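Local coordinates for mRNA export protein (PDB 4WPM) that probably takes part, as the whole protein, in exporting mRNA from nucleus to cytoplasm, this chain being its RNA-recognition-motif domain, at residues T20-L25 with D74-L79; G38-L43 with D65-K70; D45-K50 with I55-G60. One frame throughout, in Å; residues are numbered along the deposited sequence.

Interaction 1. Residues T20-L25 with D74-L79; sequences TVIKIL and DDAQHL. With SO4 (sulfate ion), chain E.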
loop_
_atom_site.group_PDB
_atom_site.type_symbol
_atom_site.label_atom_id
_atom_site.label_comp_id
_atom_site.label_asym_id
_atom_site.label_seq_id
_atom_site.Cartn_x
_atom_site.Cartn_y
_atom_site.Cartn_z
ATOM N N THR A 20 10.504 -12.552 -10.757
ATOM C CA THR A 20 10.216 -11.132 -10.605
ATOM C C THR A 20 9.151 -10.927 -9.532
ATOM O O THR A 20 8.299 -11.792 -9.326
ATOM C CB THR A 20 9.739 -10.514 -11.936
ATOM O OG1 THR A 20 10.681 -10.812 -12.973
ATOM C CG2 THR A 20 9.584 -9.005 -11.815
ATOM N N VAL A 21 9.197 -9.779 -8.860
ATOM C CA VAL A 21 8.221 -9.449 -7.827
ATOM C C VAL A 21 7.225 -8.418 -8.349
ATOM O O VAL A 21 7.618 -7.392 -8.909
ATOM C CB VAL A 21 8.908 -8.908 -6.555
ATOM C CG1 VAL A 21 7.874 -8.552 -5.491
ATOM C CG2 VAL A 21 9.897 -9.927 -6.012
ATOM N N ILE A 22 5.940 -8.701 -8.162
ATOM C CA ILE A 22 4.872 -7.791 -8.565
ATOM C C ILE A 22 4.084 -7.316 -7.349
ATOM O O ILE A 22 3.716 -8.115 -6.487
ATOM C CB ILE A 22 3.905 -8.461 -9.567
ATOM C CG1 ILE A 22 4.656 -8.925 -10.818
ATOM C CG2 ILE A 22 2.762 -7.516 -9.937
ATOM C CD1 ILE A 22 5.273 -7.802 -11.636
ATOM N N LYS A 23 3.832 -6.011 -7.292
ATOM C CA LYS A 23 2.999 -5.420 -6.249
ATOM C C LYS A 23 1.666 -4.969 -6.835
ATOM O O LYS A 23 1.629 -4.277 -7.854
ATOM C CB LYS A 23 3.719 -4.239 -5.597
ATOM C CG LYS A 23 4.961 -4.634 -4.811
ATOM C CD LYS A 23 5.626 -3.441 -4.123
ATOM C CE LYS A 23 4.713 -2.741 -3.126
ATOM N NZ LYS A 23 5.409 -1.610 -2.452
ATOM N N ILE A 24 0.577 -5.362 -6.179
ATOM C CA ILE A 24 -0.770 -5.011 -6.621
ATOM C C ILE A 24 -1.504 -4.214 -5.549
ATOM O O ILE A 24 -1.560 -4.623 -4.389
ATOM C CB ILE A 24 -1.594 -6.266 -6.969
ATOM C CG1 ILE A 24 -0.876 -7.102 -8.032
ATOM C CG2 ILE A 24 -2.992 -5.878 -7.447
ATOM C CD1 ILE A 24 -1.485 -8.471 -8.252
ATOM N N LEU A 25 -2.070 -3.082 -5.955
ATOM C CA LEU A 25 -2.804 -2.200 -5.054
ATOM C C LEU A 25 -4.251 -2.052 -5.511
ATOM O O LEU A 25 -4.520 -1.991 -6.710
ATOM C CB LEU A 25 -2.128 -0.830 -4.993
ATOM C CG LEU A 25 -2.597 0.153 -3.920
ATOM C CD1 LEU A 25 -2.416 -0.410 -2.516
ATOM C CD2 LEU A 25 -1.852 1.469 -4.075
ATOM N N ASP A 74 8.365 -13.134 -18.312
ATOM C CA ASP A 74 7.350 -13.046 -19.361
ATOM C C ASP A 74 5.964 -12.897 -18.752
ATOM O O ASP A 74 5.124 -12.153 -19.258
ATOM C CB ASP A 74 7.389 -14.274 -20.272
ATOM C CG ASP A 74 6.359 -14.203 -21.387
ATOM O OD1 ASP A 74 6.560 -13.418 -22.336
ATOM O OD2 ASP A 74 5.350 -14.934 -21.313
ATOM N N ASP A 75 5.737 -13.615 -17.658
ATOM C CA ASP A 75 4.480 -13.538 -16.930
ATOM C C ASP A 75 4.221 -12.130 -16.409
ATOM O O ASP A 75 3.077 -11.675 -16.358
ATOM C CB ASP A 75 4.487 -14.524 -15.763
ATOM C CG ASP A 75 4.330 -15.965 -16.209
ATOM O OD1 ASP A 75 3.973 -16.199 -17.383
ATOM O OD2 ASP A 75 4.554 -16.866 -15.373
ATOM N N ALA A 76 5.291 -11.449 -16.015
ATOM C CA ALA A 76 5.185 -10.109 -15.454
ATOM C C ALA A 76 4.614 -9.119 -16.466
ATOM O O ALA A 76 3.841 -8.235 -16.103
ATOM C CB ALA A 76 6.544 -9.637 -14.965
ATOM N N GLN A 77 4.982 -9.275 -17.733
ATOM C CA GLN A 77 4.540 -8.347 -18.769
ATOM C C GLN A 77 3.030 -8.404 -18.984
ATOM O O GLN A 77 2.382 -7.370 -19.144
ATOM C CB GLN A 77 5.260 -8.643 -20.087
ATOM C CG GLN A 77 5.145 -7.530 -21.115
ATOM C CD GLN A 77 5.881 -7.842 -22.402
ATOM O OE1 GLN A 77 6.615 -8.828 -22.487
ATOM N NE2 GLN A 77 5.695 -6.999 -23.411
ATOM N N HIS A 78 2.472 -9.609 -18.986
ATOM C CA HIS A 78 1.033 -9.779 -19.165
ATOM C C HIS A 78 0.264 -9.238 -17.964
ATOM O O HIS A 78 -0.815 -8.665 -18.115
ATOM C CB HIS A 78 0.690 -11.247 -19.416
ATOM C CG HIS A 78 1.332 -11.808 -20.647
ATOM N ND1 HIS A 78 2.260 -12.827 -20.608
ATOM C CD2 HIS A 78 1.186 -11.481 -21.952
ATOM C CE1 HIS A 78 2.652 -13.107 -21.839
ATOM N NE2 HIS A 78 2.016 -12.305 -22.673
ATOM N N LEU A 79 0.819 -9.427 -16.770
ATOM C CA LEU A 79 0.210 -8.891 -15.558
ATOM C C LEU A 79 0.260 -7.368 -15.571
ATOM O O LEU A 79 -0.692 -6.703 -15.159
ATOM C CB LEU A 79 0.917 -9.428 -14.310
ATOM C CG LEU A 79 0.647 -10.885 -13.925
ATOM C CD1 LEU A 79 1.615 -11.328 -12.840
ATOM C CD2 LEU A 79 -0.790 -11.061 -13.458
HETATM S S SO4 E . 2.841 -4.184 -23.053
HETATM O O1 SO4 E . 3.807 -4.951 -23.832
HETATM O O2 SO4 E . 3.201 -2.770 -23.077
HETATM O O3 SO4 E . 1.508 -4.349 -23.626
HETATM O O4 SO4 E . 2.847 -4.665 -21.676
#

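Interaction 2. Residues G38-L43 with D65-K70; sequences GGLRSL and DYVWLK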
loop_
_atom_site.group_PDB
_atom_site.type_symbol
_atom_site.label_atom_id
_atom_site.label_comp_id
_atom_site.label_asym_id
_atom_site.label_seq_id
_atom_site.Cartn_x
_atom_site.Cartn_y
_atom_site.Cartn_z
ATOM N N GLY A 38 -9.520 -12.600 2.136
ATOM C CA GLY A 38 -9.224 -11.229 1.762
ATOM C C GLY A 38 -9.386 -10.973 0.275
ATOM O O GLY A 38 -9.067 -9.888 -0.212
ATOM N N GLY A 39 -9.882 -11.974 -0.447
ATOM C CA GLY A 39 -10.105 -11.853 -1.877
ATOM C C GLY A 39 -8.876 -12.169 -2.708
ATOM O O GLY A 39 -8.841 -11.882 -3.905
ATOM N N LEU A 40 -7.863 -12.755 -2.075
ATOM C CA LEU A 40 -6.617 -13.084 -2.760
ATOM C C LEU A 40 -6.867 -14.053 -3.908
ATOM O O LEU A 40 -6.492 -13.789 -5.047
ATOM C CB LEU A 40 -5.600 -13.683 -1.785
ATOM C CG LEU A 40 -4.289 -14.187 -2.396
ATOM C CD1 LEU A 40 -3.582 -13.077 -3.165
ATOM C CD2 LEU A 40 -3.379 -14.748 -1.318
ATOM N N ARG A 41 -7.514 -15.171 -3.596
ATOM C CA ARG A 41 -7.721 -16.242 -4.564
ATOM C C ARG A 41 -8.554 -15.782 -5.756
ATOM O O ARG A 41 -8.232 -16.091 -6.903
ATOM C CB ARG A 41 -8.402 -17.432 -3.885
ATOM C CG ARG A 41 -8.523 -18.675 -4.752
ATOM C CD ARG A 41 -9.953 -19.190 -4.777
ATOM N NE ARG A 41 -10.824 -18.349 -5.595
ATOM C CZ ARG A 41 -12.148 -18.464 -5.645
ATOM N NH1 ARG A 41 -12.770 -19.383 -4.919
ATOM N NH2 ARG A 41 -12.853 -17.653 -6.422
ATOM N N SER A 42 -9.627 -15.047 -5.481
ATOM C CA SER A 42 -10.491 -14.537 -6.539
ATOM C C SER A 42 -9.736 -13.562 -7.439
ATOM O O SER A 42 -9.974 -13.505 -8.646
ATOM C CB SER A 42 -11.726 -13.858 -5.943
ATOM O OG SER A 42 -11.373 -12.686 -5.229
ATOM N N LEU A 43 -8.824 -12.797 -6.845
ATOM C CA LEU A 43 -8.005 -11.854 -7.597
ATOM C C LEU A 43 -7.048 -12.576 -8.539
ATOM O O LEU A 43 -6.978 -12.255 -9.725
ATOM C CB LEU A 43 -7.217 -10.947 -6.645
ATOM C CG LEU A 43 -6.136 -10.064 -7.276
ATOM C CD1 LEU A 43 -6.754 -9.039 -8.215
ATOM C CD2 LEU A 43 -5.312 -9.378 -6.200
ATOM N N ASP A 65 -1.996 -3.125 2.354
ATOM C CA ASP A 65 -2.963 -2.892 1.287
ATOM C C ASP A 65 -2.509 -3.550 -0.013
ATOM O O ASP A 65 -3.233 -3.533 -1.010
ATOM C CB ASP A 65 -3.172 -1.393 1.062
ATOM C CG ASP A 65 -3.649 -0.675 2.307
ATOM O OD1 ASP A 65 -4.097 -1.356 3.255
ATOM O OD2 ASP A 65 -3.588 0.571 2.334
ATOM N N TYR A 66 -1.312 -4.133 0.003
ATOM C CA TYR A 66 -0.713 -4.681 -1.208
ATOM C C TYR A 66 -0.877 -6.190 -1.326
ATOM O O TYR A 66 -0.964 -6.902 -0.323
ATOM C CB TYR A 66 0.780 -4.346 -1.256
ATOM C CG TYR A 66 1.089 -2.908 -1.596
ATOM C CD1 TYR A 66 1.043 -2.463 -2.910
ATOM C CD2 TYR A 66 1.435 -1.997 -0.608
ATOM C CE1 TYR A 66 1.329 -1.150 -3.230
ATOM C CE2 TYR A 66 1.723 -0.682 -0.918
ATOM C CZ TYR A 66 1.668 -0.264 -2.231
ATOM O OH TYR A 66 1.953 1.044 -2.548
ATOM N N VAL A 67 -0.919 -6.661 -2.568
ATOM C CA VAL A 67 -0.791 -8.078 -2.877
ATOM C C VAL A 67 0.542 -8.301 -3.582
ATOM O O VAL A 67 0.839 -7.645 -4.582
ATOM C CB VAL A 67 -1.945 -8.586 -3.766
ATOM C CG1 VAL A 67 -1.708 -10.033 -4.194
ATOM C CG2 VAL A 67 -3.274 -8.454 -3.046
ATOM N N TRP A 68 1.337 -9.226 -3.057
ATOM C CA TRP A 68 2.657 -9.514 -3.605
ATOM C C TRP A 68 2.607 -10.811 -4.400
ATOM O O TRP A 68 2.008 -11.785 -3.952
ATOM C CB TRP A 68 3.699 -9.620 -2.490
ATOM C CG TRP A 68 3.855 -8.370 -1.677
ATOM C CD1 TRP A 68 2.978 -7.870 -0.759
ATOM C CD2 TRP A 68 4.967 -7.465 -1.702
ATOM N NE1 TRP A 68 3.471 -6.708 -0.217
ATOM C CE2 TRP A 68 4.690 -6.439 -0.778
ATOM C CE3 TRP A 68 6.167 -7.424 -2.418
ATOM C CZ2 TRP A 68 5.570 -5.381 -0.552
ATOM C CZ3 TRP A 68 7.038 -6.373 -2.192
ATOM C CH2 TRP A 68 6.736 -5.367 -1.267
ATOM N N LEU A 69 3.220 -10.810 -5.579
ATOM C CA LEU A 69 3.287 -12.006 -6.416
ATOM C C LEU A 69 4.702 -12.222 -6.929
ATOM O O LEU A 69 5.366 -11.282 -7.368
ATOM C CB LEU A 69 2.318 -11.903 -7.596
ATOM C CG LEU A 69 0.835 -11.779 -7.248
ATOM C CD1 LEU A 69 0.022 -11.525 -8.506
ATOM C CD2 LEU A 69 0.350 -13.029 -6.539
ATOM N N LYS A 70 5.153 -13.472 -6.868
ATOM C CA LYS A 70 6.448 -13.857 -7.408
ATOM C C LYS A 70 6.243 -14.645 -8.702
ATOM O O LYS A 70 5.650 -15.725 -8.688
ATOM C CB LYS A 70 7.219 -14.677 -6.371
ATOM C CG LYS A 70 8.722 -14.466 -6.388
ATOM C CD LYS A 70 9.366 -15.097 -5.162
ATOM C CE LYS A 70 10.833 -14.722 -5.039
ATOM N NZ LYS A 70 11.584 -15.677 -4.177
#

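Interaction 3. Residues D45-K50 with I55-G60; sequences DFLERK and ITLGRG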
loop_
_atom_site.group_PDB
_atom_site.type_symbol
_atom_site.label_atom_id
_atom_site.label_comp_id
_atom_site.label_asym_id
_atom_site.label_seq_id
_atom_site.Cartn_x
_atom_site.Cartn_y
_atom_site.Cartn_z
ATOM N N ASP A 45 -7.242 -15.561 -9.610
ATOM C CA ASP A 45 -8.056 -16.243 -10.606
ATOM C C ASP A 45 -8.434 -15.271 -11.718
ATOM O O ASP A 45 -8.401 -15.619 -12.897
ATOM C CB ASP A 45 -9.312 -16.835 -9.965
ATOM C CG ASP A 45 -10.176 -17.584 -10.960
ATOM O OD1 ASP A 45 -9.893 -18.771 -11.222
ATOM O OD2 ASP A 45 -11.141 -16.984 -11.480
ATOM N N PHE A 46 -8.788 -14.049 -11.332
ATOM C CA PHE A 46 -9.143 -13.010 -12.292
ATOM C C PHE A 46 -7.958 -12.626 -13.174
ATOM O O PHE A 46 -8.109 -12.439 -14.382
ATOM C CB PHE A 46 -9.672 -11.773 -11.561
ATOM C CG PHE A 46 -9.666 -10.526 -12.397
ATOM C CD1 PHE A 46 -10.638 -10.314 -13.360
ATOM C CD2 PHE A 46 -8.687 -9.562 -12.218
ATOM C CE1 PHE A 46 -10.634 -9.165 -14.127
ATOM C CE2 PHE A 46 -8.677 -8.413 -12.984
ATOM C CZ PHE A 46 -9.652 -8.213 -13.940
ATOM N N LEU A 47 -6.781 -12.510 -12.567
ATOM C CA LEU A 47 -5.574 -12.135 -13.298
ATOM C C LEU A 47 -5.188 -13.188 -14.331
ATOM O O LEU A 47 -4.777 -12.857 -15.443
ATOM C CB LEU A 47 -4.410 -11.913 -12.330
ATOM C CG LEU A 47 -4.522 -10.715 -11.383
ATOM C CD1 LEU A 47 -3.398 -10.740 -10.360
ATOM C CD2 LEU A 47 -4.512 -9.405 -12.156
ATOM N N GLU A 48 -5.318 -14.457 -13.957
ATOM C CA GLU A 48 -4.985 -15.556 -14.854
ATOM C C GLU A 48 -5.872 -15.563 -16.096
ATOM O O GLU A 48 -5.389 -15.746 -17.213
ATOM C CB GLU A 48 -5.106 -16.895 -14.120
ATOM C CG GLU A 48 -4.032 -17.120 -13.065
ATOM C CD GLU A 48 -4.260 -18.380 -12.249
ATOM O OE1 GLU A 48 -5.419 -18.835 -12.161
ATOM O OE2 GLU A 48 -3.276 -18.912 -11.691
ATOM N N ARG A 49 -7.171 -15.363 -15.896
ATOM C CA ARG A 49 -8.127 -15.375 -16.998
ATOM C C ARG A 49 -7.963 -14.152 -17.901
ATOM O O ARG A 49 -8.047 -14.260 -19.124
ATOM C CB ARG A 49 -9.559 -15.439 -16.462
ATOM C CG ARG A 49 -9.861 -16.701 -15.669
ATOM C CD ARG A 49 -11.300 -16.733 -15.183
ATOM N NE ARG A 49 -11.573 -15.689 -14.194
ATOM C CZ ARG A 49 -12.432 -14.682 -14.364
ATOM N NH1 ARG A 49 -12.596 -13.789 -13.399
ATOM N NH2 ARG A 49 -13.138 -14.560 -15.485
ATOM N N LYS A 50 -7.730 -12.992 -17.291
ATOM C CA LYS A 50 -7.662 -11.730 -18.026
ATOM C C LYS A 50 -6.424 -11.640 -18.913
ATOM O O LYS A 50 -6.457 -11.017 -19.974
ATOM C CB LYS A 50 -7.693 -10.548 -17.055
ATOM C CG LYS A 50 -8.083 -9.223 -17.700
ATOM C CD LYS A 50 -9.519 -9.225 -18.202
ATOM C CE LYS A 50 -9.905 -7.867 -18.766
ATOM N NZ LYS A 50 -11.036 -7.967 -19.729
ATOM N N ILE A 55 -1.671 -18.257 -17.656
ATOM C CA ILE A 55 -0.626 -18.138 -16.656
ATOM C C ILE A 55 -1.033 -18.816 -15.356
ATOM O O ILE A 55 -2.212 -18.858 -15.003
ATOM C CB ILE A 55 -0.279 -16.653 -16.391
ATOM C CG1 ILE A 55 0.892 -16.552 -15.407
ATOM C CG2 ILE A 55 -1.495 -15.900 -15.856
ATOM C CD1 ILE A 55 1.287 -15.147 -15.053
ATOM N N THR A 56 -0.040 -19.372 -14.670
ATOM C CA THR A 56 -0.234 -19.985 -13.366
ATOM C C THR A 56 0.566 -19.192 -12.341
ATOM O O THR A 56 1.787 -19.079 -12.445
ATOM C CB THR A 56 0.199 -21.462 -13.348
ATOM O OG1 THR A 56 -0.237 -22.108 -14.551
ATOM C CG2 THR A 56 -0.401 -22.174 -12.143
ATOM N N LEU A 57 -0.137 -18.651 -11.350
ATOM C CA LEU A 57 0.475 -17.829 -10.316
ATOM C C LEU A 57 0.727 -18.679 -9.079
ATOM O O LEU A 57 -0.205 -19.100 -8.393
ATOM C CB LEU A 57 -0.421 -16.635 -9.971
ATOM C CG LEU A 57 -0.643 -15.609 -11.086
ATOM C CD1 LEU A 57 -1.672 -14.575 -10.658
ATOM C CD2 LEU A 57 0.658 -14.927 -11.484
ATOM N N GLY A 58 2.004 -18.921 -8.800
ATOM C CA GLY A 58 2.403 -19.783 -7.705
ATOM C C GLY A 58 2.340 -19.123 -6.343
ATOM O O GLY A 58 1.395 -19.362 -5.592
ATOM N N ARG A 59 3.321 -18.285 -6.022
ATOM C CA ARG A 59 3.400 -17.700 -4.688
ATOM C C ARG A 59 2.804 -16.299 -4.653
ATOM O O ARG A 59 3.181 -15.428 -5.438
ATOM C CB ARG A 59 4.863 -17.657 -4.228
ATOM C CG ARG A 59 5.109 -16.952 -2.899
ATOM C CD ARG A 59 5.599 -17.919 -1.837
ATOM N NE ARG A 59 5.935 -17.228 -0.593
ATOM C CZ ARG A 59 5.051 -16.867 0.332
ATOM N NH1 ARG A 59 3.759 -17.124 0.167
ATOM N NH2 ARG A 59 5.458 -16.244 1.429
ATOM N N GLY A 60 1.866 -16.094 -3.731
ATOM C CA GLY A 60 1.310 -14.779 -3.482
ATOM C C GLY A 60 0.901 -14.585 -2.034
ATOM O O GLY A 60 0.614 -15.553 -1.329
#

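Interaction 1. Residues T20-L25 with D74-L79
I22 and A76 carry most of this buried contact, with L79 as the third member. On strand 20-25 the isoleucine points at the helix, and its terminal methyl CD1 comes to 4.0 Å from CB of A76. The branch that does the reaching is CG1, which stands anti to the carbonyl carbon and beside the backbone N (chi1 -59°). CG1 itself lies 4.4 Å from CD1 of L79, further along the helix. One isoleucine arm thus bridges A76 and L79, three residues apart and therefore on the same side of helix 73-81. This is the way an RNA recognition motif is built: two helices lie on one face of a four-stranded antiparallel core, and here the second helix rests on the first strand. The axes of segments 20-25 and 74-79 come within 9.1 Å and differ by 18° in direction, nearly parallel. T20 touches A76 as well, CG2 to CB at 4.4 Å. Around the trio, I94 of strand 90-97 and V71 of strand 66-71 flank I22, while L47 and L57 pack on L79. The CB of Q77 turns away from the strand, and beyond CG the chain is extended, so that NE2 donates a hydrogen bond of 2.8 Å to O1 of a sulfate ion, probably from the crystallisation liquor.

Interaction 2. Residues G38-L43 with D65-K70
V67 meets L40 and L43 where the first helix of the RNA recognition motif lies against the sheet. The contact joins the N-terminal turn of helix 40-51 to strand 66-71, whose neighbours in the sheet are strands 20-25 and 59-63. It is wholly apolar across the two segments, and V67 supplies the largest share of the buried surface.

The valine turns toward the helix and offers CG1 to both leucines and CG2 to L43. CG1 lies 3.7 Å from CD1 of L40, the closest approach here, with the two side chains passing at a slant. CG2 faces L43, whose CD2 comes to 3.9 Å from it, and this pair meets tip to tip. CD2 of L43 is also 4.2 Å from CG1 of V67, so the leucine methyl touches both prongs of the fork. Both leucines hold CG anti to the backbone N, chi1 being 175° in L40 and 170° in L43. In L40 this matters most, because its CB does not aim at the strand and it is the end of the side chain that closes the distance. I62 of strand 59-63 touches both L40 and V67, continuing the apolar layer.

Polar interactions lie outside the contact itself. G39 sits at the N-cap with positive phi, and the backbone N atoms of G39 and R41 are both bonded to the carboxylate of D37. Y66, on the other face of the sheet from V67, makes a cation-pi contact with K23. In the first helical turn, N of L43 donates to O of G39 at 3.1 Å.

Interaction 3. Residues D45-K50 with I55-G60
E48 lies across the backbone of I55 and T56 and contributes the largest share of the surface in this contact. The one hydrogen bond between the segments runs from the backbone N of L57 to OE2 of E48, 3.2 Å long and nearly straight at 166°. The acceptor is the anti lone pair of OE2, the one facing away from the other carboxylate oxygen. Beyond CG the glutamate chain is extended, which carries the carboxylate out from the helix to the backbone of the loop 55-57.

Van der Waals contacts accompany the bond. CG of E48 rests 3.2 Å from O of I55, and CG2 of I55 approaches CA of E48 at 3.6 Å, the two side chains crossing at about a right angle. Deeper in, CD1 of L57 lies 4.2 Å from CB of L47, and both leucines reach L69 and L79 in the core between helices and sheet of the RNA recognition motif. On the far flank of the helix, R49 pairs with D45 in a salt bridge.

By accepting the N-H of L57, the helix-borne carboxylate ties the irregular segment 55-57 to helix 40-51, although OE2 of E48 also sits 3.5 Å from O of I55, two acceptors that would be expected to repel mildly.

The three contacts share one core, the layer between the helices and the sheet of the RNA recognition motif, and their centres lie 10 to 12 Å apart. Interactions 1 and 2 join through the sheet: N of I24 is 2.8 Å from O of V67, a probable hydrogen bond between neighbouring strands, and CD1 of I24 packs at 3.4 Å on CD1 of L69. Interactions 1 and 3 meet where the two helices approach each other, CD2 of L79 lying 3.9 Å from CB of L47. Interactions 2 and 3 use successive parts of helix 40-51, and L69 also touches L47, CD1 to CD1 at 4.0 Å. L47 and L69 therefore link all three.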